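Local coordinates for arginyl-trna synthetase (Thermus thermophilus, PDB 1IQ0), which probably attaches L-arginine to its cognate tRNA(Arg) at the expense of ATP, as a monomeric class I aminoacyl-tRNA synthetase, at residues T579-D582 with P587-E590. Numbering follows the deposited sequence.
Sequences TGLD and PAPE
Leu581, near the end of the last helix of the DALR anticodon-binding domain, reaches across to the backbone of Pro587 and the methyl of Ala588. The helix, 562-583, belongs to the helical bundle of this C-terminal domain; a few residues later the closing tail runs extended, from Pro587 to Pro589, beside helix 470-487. The contact is small, burying 97 Å² in all, and it rests on a single side chain of the helix. Leu581 CD2 and Ala588 CB touch flank to flank, 4.4 Å apart, neither bond aimed at the other methyl, in a loose van der Waals contact. The branch carbon Leu581 CG stands equally far, 4.4 Å, from Pro587 O, while CD1 is turned to the far side, 6.6 Å from Ala588 CB. The CB bond of Leu581 already points toward the tail, so the side chain leaves the helix on the side where Pro587 and Ala588 lie. The torsions need a caution: chi1 is -111° and chi2 is 16°, which leaves CD1 almost eclipsing CA. That is a strained shape for a leucine, and at 2.3 Å resolution the exact placing of the two methyls is somewhat doubtful. Pro587 offers its carbonyl side to the leucine; its CB bond points away, and the ring packs on Met436 and Leu439 of helix 430-448. Helix 470-487 borders both halves of the contact, with Val473 touching Leu581 and His477 touching Ala588. The same helix supplies a polar partner: Pro587 O, lying beside the hydrocarbon of Leu581, accepts a hydrogen bond from Gln474 NE2.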
loop_
_atom_site.group_PDB
_atom_site.type_symbol
_atom_site.label_atom_id
_atom_site.label_comp_id
_atom_site.label_asym_id
_atom_site.label_seq_id
_atom_site.Cartn_x
_atom_site.Cartn_y
_atom_site.Cartn_z
ATOM N N THR A 579 -13.403 8.448 -2.936
ATOM C CA THR A 579 -11.983 8.734 -3.101
ATOM C C THR A 579 -11.143 7.818 -2.210
ATOM O O THR A 579 -10.182 7.206 -2.672
ATOM C CB THR A 579 -11.689 10.212 -2.770
ATOM O OG1 THR A 579 -12.335 11.039 -3.746
ATOM C CG2 THR A 579 -10.179 10.496 -2.788
ATOM N N GLY A 580 -11.516 7.719 -0.935
ATOM C CA GLY A 580 -10.791 6.857 -0.015
ATOM C C GLY A 580 -10.771 5.411 -0.493
ATOM O O GLY A 580 -9.722 4.773 -0.530
ATOM N N LEU A 581 -11.933 4.893 -0.866
ATOM C CA LEU A 581 -12.047 3.519 -1.349
ATOM C C LEU A 581 -11.122 3.275 -2.542
ATOM O O LEU A 581 -10.444 2.252 -2.625
ATOM C CB LEU A 581 -13.498 3.240 -1.746
ATOM C CG LEU A 581 -14.337 2.260 -0.910
ATOM C CD1 LEU A 581 -13.721 1.991 0.450
ATOM C CD2 LEU A 581 -15.737 2.824 -0.784
ATOM N N ASP A 582 -11.099 4.235 -3.458
ATOM C CA ASP A 582 -10.275 4.149 -4.648
ATOM C C ASP A 582 -8.783 4.029 -4.327
ATOM O O ASP A 582 -8.049 3.328 -5.022
ATOM C CB ASP A 582 -10.506 5.377 -5.530
ATOM C CG ASP A 582 -9.689 5.330 -6.807
ATOM O OD1 ASP A 582 -10.008 4.492 -7.677
ATOM O OD2 ASP A 582 -8.728 6.125 -6.935
ATOM N N PRO A 587 -13.639 -0.371 -5.693
ATOM C CA PRO A 587 -14.639 0.396 -6.439
ATOM C C PRO A 587 -15.792 0.832 -5.522
ATOM O O PRO A 587 -16.020 0.233 -4.469
ATOM C CB PRO A 587 -15.071 -0.578 -7.532
ATOM C CG PRO A 587 -14.896 -1.915 -6.874
ATOM C CD PRO A 587 -13.577 -1.763 -6.170
ATOM N N ALA A 588 -16.506 1.882 -5.918
ATOM C CA ALA A 588 -17.605 2.410 -5.114
ATOM C C ALA A 588 -18.952 2.303 -5.816
ATOM O O ALA A 588 -19.369 3.225 -6.508
ATOM C CB ALA A 588 -17.327 3.861 -4.758
ATOM N N PRO A 589 -19.654 1.173 -5.633
ATOM C CA PRO A 589 -20.966 0.923 -6.242
ATOM C C PRO A 589 -21.974 2.010 -5.873
ATOM O O PRO A 589 -22.093 2.377 -4.704
ATOM C CB PRO A 589 -21.364 -0.434 -5.662
ATOM C CG PRO A 589 -20.055 -1.085 -5.358
ATOM C CD PRO A 589 -19.255 0.043 -4.776
ATOM N N GLU A 590 -22.689 2.526 -6.867
ATOM C CA GLU A 590 -23.690 3.561 -6.620
ATOM C C GLU A 590 -24.990 2.914 -6.160
ATOM O O GLU A 590 -25.713 3.468 -5.329
ATOM C CB GLU A 590 -23.963 4.372 -7.889
ATOM C CG GLU A 590 -22.739 5.028 -8.502
ATOM C CD GLU A 590 -23.096 5.965 -9.643
ATOM O OE1 GLU A 590 -24.037 5.648 -10.398
ATOM O OE2 GLU A 590 -22.430 7.012 -9.790
#